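PDB 2YZH: thiol peroxidase from Aquifex aeolicus, which probably reduces hydrogen peroxide and organic hydroperoxides to water and alcohols at the expense of thioredoxin, protecting the cell against oxidative stress. Local coordinates for residues D[20-23]-D[24-27]; D[113-116]-D[117-120]; D[138-141]-D[142-146]. All coordinates share one frame; numbering follows the deposited sequence.

Contact 1 of 3, residues D[20-23]-D[24-27]. With SO4 (sulfate ion), chain H.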
loop_
_atom_site.group_PDB
_atom_site.type_symbol
_atom_site.label_atom_id
_atom_site.label_comp_id
_atom_site.label_asym_id
_atom_site.label_seq_id
_atom_site.Cartn_x
_atom_site.Cartn_y
_atom_site.Cartn_z
ATOM N N GLU D 20 -16.553 -8.233 -2.614
ATOM C CA GLU D 20 -17.218 -9.195 -1.751
ATOM C C GLU D 20 -17.146 -10.550 -2.449
ATOM O O GLU D 20 -17.498 -10.667 -3.618
ATOM C CB GLU D 20 -18.683 -8.805 -1.539
ATOM C CG GLU D 20 -19.377 -9.625 -0.468
ATOM C CD GLU D 20 -20.875 -9.392 -0.415
ATOM O OE1 GLU D 20 -21.502 -9.809 0.579
ATOM O OE2 GLU D 20 -21.427 -8.803 -1.367
ATOM N N LEU D 21 -16.671 -11.572 -1.746
ATOM C CA LEU D 21 -16.588 -12.901 -2.343
ATOM C C LEU D 21 -17.833 -13.726 -2.051
ATOM O O LEU D 21 -18.521 -13.508 -1.053
ATOM C CB LEU D 21 -15.354 -13.645 -1.830
ATOM C CG LEU D 21 -14.031 -13.427 -2.566
ATOM C CD1 LEU D 21 -13.688 -11.946 -2.616
ATOM C CD2 LEU D 21 -12.934 -14.215 -1.862
ATOM N N LYS D 22 -18.127 -14.671 -2.935
ATOM C CA LYS D 22 -19.278 -15.542 -2.750
ATOM C C LYS D 22 -18.865 -16.975 -3.061
ATOM O O LYS D 22 -17.866 -17.211 -3.743
ATOM C CB LYS D 22 -20.425 -15.131 -3.677
ATOM C CG LYS D 22 -20.150 -15.389 -5.147
ATOM C CD LYS D 22 -21.424 -15.315 -5.978
ATOM C CE LYS D 22 -21.130 -15.583 -7.443
ATOM N NZ LYS D 22 -22.374 -15.633 -8.254
ATOM N N VAL D 23 -19.626 -17.930 -2.542
ATOM C CA VAL D 23 -19.337 -19.334 -2.788
ATOM C C VAL D 23 -19.329 -19.559 -4.296
ATOM O O VAL D 23 -20.206 -19.070 -5.008
ATOM C CB VAL D 23 -20.393 -20.234 -2.109
ATOM C CG1 VAL D 23 -20.295 -21.664 -2.629
ATOM C CG2 VAL D 23 -20.175 -20.214 -0.605
ATOM N N GLY D 24 -18.322 -20.280 -4.779
ATOM C CA GLY D 24 -18.213 -20.536 -6.206
ATOM C C GLY D 24 -17.129 -19.705 -6.874
ATOM O O GLY D 24 -16.622 -20.079 -7.934
ATOM N N ASP D 25 -16.778 -18.572 -6.269
ATOM C CA ASP D 25 -15.735 -17.707 -6.826
ATOM C C ASP D 25 -14.368 -18.371 -6.701
ATOM O O ASP D 25 -14.147 -19.189 -5.807
ATOM C CB ASP D 25 -15.660 -16.366 -6.081
ATOM C CG ASP D 25 -16.838 -15.456 -6.362
ATOM O OD1 ASP D 25 -17.557 -15.678 -7.357
ATOM O OD2 ASP D 25 -17.029 -14.495 -5.582
ATOM N N ARG D 26 -13.448 -18.022 -7.592
ATOM C CA ARG D 26 -12.099 -18.568 -7.503
ATOM C C ARG D 26 -11.494 -17.925 -6.259
ATOM O O ARG D 26 -11.706 -16.738 -6.011
ATOM C CB ARG D 26 -11.269 -18.191 -8.735
ATOM C CG ARG D 26 -11.697 -18.894 -10.014
ATOM C CD ARG D 26 -10.670 -18.721 -11.127
ATOM N NE ARG D 26 -11.030 -19.496 -12.313
ATOM C CZ ARG D 26 -10.276 -19.589 -13.406
ATOM N NH1 ARG D 26 -9.113 -18.952 -13.468
ATOM N NH2 ARG D 26 -10.686 -20.317 -14.439
ATOM N N ALA D 27 -10.766 -18.704 -5.464
ATOM C CA ALA D 27 -10.147 -18.172 -4.252
ATOM C C ALA D 27 -8.855 -17.456 -4.623
ATOM O O ALA D 27 -7.931 -18.073 -5.151
ATOM C CB ALA D 27 -9.848 -19.305 -3.273
HETATM S S SO4 H . -17.193 -5.327 -5.635
HETATM O O1 SO4 H . -16.450 -5.723 -6.846
HETATM O O2 SO4 H . -17.585 -6.527 -4.877
HETATM O O3 SO4 H . -16.337 -4.459 -4.796
HETATM O O4 SO4 H . -18.411 -4.589 -6.026
#

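Contact 2 of 3, residues D[113-116]-D[117-120]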
loop_
_atom_site.group_PDB
_atom_site.type_symbol
_atom_site.label_atom_id
_atom_site.label_comp_id
_atom_site.label_asym_id
_atom_site.label_seq_id
_atom_site.Cartn_x
_atom_site.Cartn_y
_atom_site.Cartn_z
ATOM N N TYR D 113 1.936 -7.681 1.809
ATOM C CA TYR D 113 1.197 -7.340 0.602
ATOM C C TYR D 113 -0.278 -7.049 0.846
ATOM O O TYR D 113 -0.971 -6.546 -0.040
ATOM C CB TYR D 113 1.325 -8.482 -0.399
ATOM C CG TYR D 113 2.748 -8.765 -0.819
ATOM C CD1 TYR D 113 3.466 -7.845 -1.585
ATOM C CD2 TYR D 113 3.371 -9.964 -0.472
ATOM C CE1 TYR D 113 4.778 -8.119 -2.000
ATOM C CE2 TYR D 113 4.673 -10.243 -0.879
ATOM C CZ TYR D 113 5.367 -9.320 -1.641
ATOM O OH TYR D 113 6.652 -9.606 -2.046
ATOM N N ARG D 114 -0.746 -7.367 2.047
ATOM C CA ARG D 114 -2.144 -7.164 2.413
ATOM C C ARG D 114 -3.038 -7.756 1.333
ATOM O O ARG D 114 -4.003 -7.129 0.880
ATOM C CB ARG D 114 -2.453 -5.673 2.600
ATOM C CG ARG D 114 -3.744 -5.427 3.379
ATOM C CD ARG D 114 -3.918 -3.959 3.770
ATOM N NE ARG D 114 -4.191 -3.107 2.614
ATOM C CZ ARG D 114 -4.382 -1.793 2.689
ATOM N NH1 ARG D 114 -4.324 -1.181 3.866
ATOM N NH2 ARG D 114 -4.644 -1.091 1.594
ATOM N N ASP D 115 -2.714 -8.978 0.924
ATOM C CA ASP D 115 -3.485 -9.658 -0.109
ATOM C C ASP D 115 -4.887 -10.041 0.343
ATOM O O ASP D 115 -5.757 -10.260 -0.491
ATOM C CB ASP D 115 -2.761 -10.922 -0.589
ATOM C CG ASP D 115 -1.690 -10.620 -1.625
ATOM O OD1 ASP D 115 -1.927 -9.738 -2.477
ATOM O OD2 ASP D 115 -0.627 -11.273 -1.599
ATOM N N MET D 116 -5.121 -10.124 1.651
ATOM C CA MET D 116 -6.450 -10.507 2.103
ATOM C C MET D 116 -7.510 -9.466 1.747
ATOM O O MET D 116 -8.702 -9.698 1.940
ATOM C CB MET D 116 -6.453 -10.817 3.605
ATOM C CG MET D 116 -5.644 -12.071 3.955
ATOM S SD MET D 116 -6.010 -13.508 2.876
ATOM C CE MET D 116 -7.645 -14.007 3.465
ATOM N N GLU D 117 -7.080 -8.315 1.230
ATOM C CA GLU D 117 -8.037 -7.301 0.795
ATOM C C GLU D 117 -8.834 -7.951 -0.337
ATOM O O GLU D 117 -10.001 -7.616 -0.578
ATOM C CB GLU D 117 -7.321 -6.061 0.233
ATOM C CG GLU D 117 -8.288 -4.988 -0.285
ATOM C CD GLU D 117 -7.595 -3.841 -1.005
ATOM O OE1 GLU D 117 -6.478 -3.462 -0.596
ATOM O OE2 GLU D 117 -8.178 -3.303 -1.973
ATOM N N LYS D 118 -8.191 -8.889 -1.033
ATOM C CA LYS D 118 -8.827 -9.576 -2.155
ATOM C C LYS D 118 -9.951 -10.507 -1.715
ATOM O O LYS D 118 -10.705 -11.013 -2.549
ATOM C CB LYS D 118 -7.778 -10.356 -2.960
ATOM C CG LYS D 118 -6.777 -9.447 -3.670
ATOM C CD LYS D 118 -5.571 -10.220 -4.173
ATOM C CE LYS D 118 -4.553 -9.270 -4.793
ATOM N NZ LYS D 118 -3.246 -9.942 -5.025
ATOM N N TYR D 119 -10.064 -10.724 -0.408
ATOM C CA TYR D 119 -11.108 -11.580 0.136
ATOM C C TYR D 119 -12.251 -10.758 0.720
ATOM O O TYR D 119 -13.196 -11.307 1.290
ATOM C CB TYR D 119 -10.537 -12.519 1.206
ATOM C CG TYR D 119 -9.879 -13.768 0.643
ATOM C CD1 TYR D 119 -8.648 -13.707 -0.006
ATOM C CD2 TYR D 119 -10.502 -15.014 0.753
ATOM C CE1 TYR D 119 -8.051 -14.857 -0.534
ATOM C CE2 TYR D 119 -9.915 -16.165 0.228
ATOM C CZ TYR D 119 -8.691 -16.079 -0.412
ATOM O OH TYR D 119 -8.120 -17.220 -0.937
ATOM N N GLY D 120 -12.157 -9.438 0.580
ATOM C CA GLY D 120 -13.200 -8.562 1.080
ATOM C C GLY D 120 -13.302 -8.442 2.591
ATOM O O GLY D 120 -14.363 -8.094 3.109
HETATM O O HOH W 1 -4.315 -4.358 -0.055
HETATM O O HOH W 2 -5.535 -1.158 -1.350
#

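Contact 3 of 3, residues D[138-141]-D[142-146]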
loop_
_atom_site.group_PDB
_atom_site.type_symbol
_atom_site.label_atom_id
_atom_site.label_comp_id
_atom_site.label_asym_id
_atom_site.label_seq_id
_atom_site.Cartn_x
_atom_site.Cartn_y
_atom_site.Cartn_z
ATOM N N ILE D 138 -13.372 -21.568 3.299
ATOM C CA ILE D 138 -12.951 -22.938 3.062
ATOM C C ILE D 138 -12.856 -23.043 1.553
ATOM O O ILE D 138 -13.816 -22.749 0.839
ATOM C CB ILE D 138 -13.953 -23.967 3.608
ATOM C CG1 ILE D 138 -14.080 -23.808 5.124
ATOM C CG2 ILE D 138 -13.461 -25.372 3.293
ATOM C CD1 ILE D 138 -15.097 -24.749 5.753
ATOM N N ILE D 139 -11.680 -23.428 1.074
ATOM C CA ILE D 139 -11.422 -23.547 -0.354
ATOM C C ILE D 139 -11.323 -25.016 -0.742
ATOM O O ILE D 139 -10.620 -25.783 -0.083
ATOM C CB ILE D 139 -10.089 -22.845 -0.717
ATOM C CG1 ILE D 139 -10.038 -21.453 -0.069
ATOM C CG2 ILE D 139 -9.929 -22.766 -2.224
ATOM C CD1 ILE D 139 -11.246 -20.571 -0.348
ATOM N N ASP D 140 -12.020 -25.413 -1.806
ATOM C CA ASP D 140 -11.966 -26.807 -2.244
ATOM C C ASP D 140 -10.725 -27.067 -3.091
ATOM O O ASP D 140 -9.975 -26.141 -3.415
ATOM C CB ASP D 140 -13.233 -27.198 -3.022
ATOM C CG ASP D 140 -13.435 -26.379 -4.289
ATOM O OD1 ASP D 140 -12.438 -25.967 -4.920
ATOM O OD2 ASP D 140 -14.607 -26.167 -4.670
ATOM N N LYS D 141 -10.502 -28.330 -3.441
ATOM C CA LYS D 141 -9.342 -28.700 -4.239
ATOM C C LYS D 141 -9.310 -28.037 -5.610
ATOM O O LYS D 141 -8.260 -27.987 -6.250
ATOM C CB LYS D 141 -9.279 -30.218 -4.422
ATOM C CG LYS D 141 -8.957 -31.003 -3.168
ATOM C CD LYS D 141 -8.827 -32.485 -3.503
ATOM C CE LYS D 141 -8.385 -33.298 -2.304
ATOM N NZ LYS D 141 -8.301 -34.747 -2.652
ATOM N N GLU D 142 -10.457 -27.546 -6.070
ATOM C CA GLU D 142 -10.530 -26.896 -7.377
ATOM C C GLU D 142 -10.143 -25.423 -7.299
ATOM O O GLU D 142 -10.106 -24.730 -8.314
ATOM C CB GLU D 142 -11.944 -27.014 -7.960
ATOM C CG GLU D 142 -12.374 -28.430 -8.325
ATOM C CD GLU D 142 -12.479 -29.345 -7.120
ATOM O OE1 GLU D 142 -13.151 -28.966 -6.137
ATOM O OE2 GLU D 142 -11.893 -30.449 -7.159
ATOM N N GLY D 143 -9.860 -24.946 -6.092
ATOM C CA GLY D 143 -9.484 -23.553 -5.924
ATOM C C GLY D 143 -10.681 -22.620 -5.866
ATOM O O GLY D 143 -10.546 -21.414 -6.084
ATOM N N LYS D 144 -11.856 -23.175 -5.573
ATOM C CA LYS D 144 -13.075 -22.379 -5.479
ATOM C C LYS D 144 -13.502 -22.217 -4.033
ATOM O O LYS D 144 -13.321 -23.122 -3.217
ATOM C CB LYS D 144 -14.226 -23.035 -6.251
ATOM C CG LYS D 144 -13.935 -23.321 -7.714
ATOM C CD LYS D 144 -13.639 -22.051 -8.484
ATOM C CE LYS D 144 -13.179 -22.367 -9.900
ATOM N NZ LYS D 144 -14.225 -23.088 -10.677
ATOM N N VAL D 145 -14.063 -21.053 -3.717
ATOM C CA VAL D 145 -14.553 -20.793 -2.375
ATOM C C VAL D 145 -15.762 -21.711 -2.201
ATOM O O VAL D 145 -16.748 -21.589 -2.920
ATOM C CB VAL D 145 -15.000 -19.325 -2.214
ATOM C CG1 VAL D 145 -15.542 -19.103 -0.813
ATOM C CG2 VAL D 145 -13.827 -18.393 -2.498
ATOM N N ALA D 146 -15.682 -22.627 -1.247
ATOM C CA ALA D 146 -16.763 -23.574 -1.017
ATOM C C ALA D 146 -17.611 -23.207 0.188
ATOM O O ALA D 146 -18.700 -23.749 0.373
ATOM C CB ALA D 146 -16.186 -24.974 -0.839
#

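Contact 1 of 3, residues D[20-23]-D[24-27]
A type II beta turn from K22 to D25 bends the loop between strands 12-15 and 30-34 of this peroxiredoxin, and its two end residues are bonded twice. D25 N donates to K22 O at 3.1 Å, the bond that closes the turn. K22 N donates to D25 OD2 at 2.9 Å, reaching the oxygen from above the carboxylate plane. The aspartate can fold back in this way because its CG stands anti to the carbonyl carbon (chi1 -71°), beside its own backbone N. K22 places CG between its backbone N and carbonyl carbon (chi1 69°), which brings CG to 3.3 Å from D25 OD2. The extended lysine chain runs nearly perpendicular to the aspartate, with CE 3.6 Å from D25 OD1. The ammonium goes past: K22 NZ ends 4.9 Å from D25 OD1, too far for a salt bridge. G24 suits the third position because a CB would run into V23 O at its positive phi. L21 turns its apolar side chain onto P28 and Y119, while E20 N binds sulfate O2 at 3.0 Å; the ion, probably a crystallisation component, is also hydrogen-bonded by R5 of the same chain and by G126 N of the second subunit. Were D25 replaced by an alanine, the K22 amide would probably lose its acceptor and the lysine methylenes the carboxylate they lie against. The carboxylate thus accepts the K22 amide and lies against the lysine chain, whose charge is likely to favour its ionised form without a direct ion pair.

Contact 2 of 3, residues D[113-116]-D[117-120]
R114, just before the 3-10 segment 115-119, and D115 and M116 within it each reach three residues ahead. Among the backbone bonds, K118 N to D115 O (2.8 Å) and Y119 N to M116 O (2.9 Å) are sound, whereas E117 N to R114 O is weak at 3.3 Å. Among the ionic contacts, K118 runs alongside D115, and its NZ meets D115 OD1 at 2.9 Å from above the carboxylate plane. D115 OD2 also pairs with K118 of the third subunit, and K118 NZ with D115 of that subunit. R114 NH2 makes a long salt bridge of 3.7 Å to E117 OE1, their planes 66° apart, supplemented by a water between the same atoms; E117 OE2 turns to K129 of the second subunit. The apolar contact is Met-aromatic: bends at chi2 and chi3 (-47° and -73°) hook M116 CE over one face of the Y119 ring, 3.8 Å from its centroid, with SD more oblique. The flexible methionine suits this hook, and the tyrosine hydroxyl bonds to P28 O. D115, E117 and K118 thus place charges at subunit interfaces, while the thioether and ring are buried.

Contact 3 of 3, residues D[138-141]-D[142-146]
The K144 side chain runs along that of D140, its CB 3.5 Å from D140 OD2, beside the turn of the hairpin joining strands 135-139 and 145-150. The turn is type I, D140 to G143, with a G1 bulge: G143 N bonds D140 O at 2.9 Å, and D140 N bonds K144 O at 3.0 Å. The bulge takes K144 N away from D140 O, and the aspartate side chain accepts it instead. With CG between the backbone N and the carbonyl carbon (chi1 61°), OD1 is swung over the turn to receive K144 N at 2.9 Å, from above the carboxylate plane, and E142 N through a weak, strongly bent bond. Glycine suits position 143, whose positive phi would jam a CB against the preceding carbonyl. E142 lies nearly perpendicular to D140, the carboxylate planes 56° apart and E142 OE1 only 3.3 Å from D140 OD1. On the strands, I139 and V145 form a non-hydrogen-bonded antiparallel pair; CD1 of I139 slants across to CG2 of V145 at 4.0 Å, and I139 also packs on A27. I138 turns instead to helix 160-170, while its O accepts A146 N at 2.8 Å. The two acidic groups would probably raise each other's proton affinity, an effect that the amides gathered on D140 OD1 are likely to offset, keeping the aspartate charged.

The three contacts follow one another along the chain without overlap, all within the thioredoxin-like fold. Contacts 1 and 3 are near neighbours, their centres about 9 Å apart: the loop 20-27 runs beside the hairpin that ends in strand 145-150, an outermost strand of the central sheet within this chain, with probable backbone bonds from G24 N to V145 O and from A27 N to G143 O. Contact 2, about 13 Å from contact 1 between centres, meets the loop through L21, on K118 and Y119, and through A27, on Y119. Contacts 2 and 3 do not touch; their centres are about 17 Å apart. The loop thus bridges sheet edge and 3-10 segment, all away from the predicted redox cysteines C63 and C97.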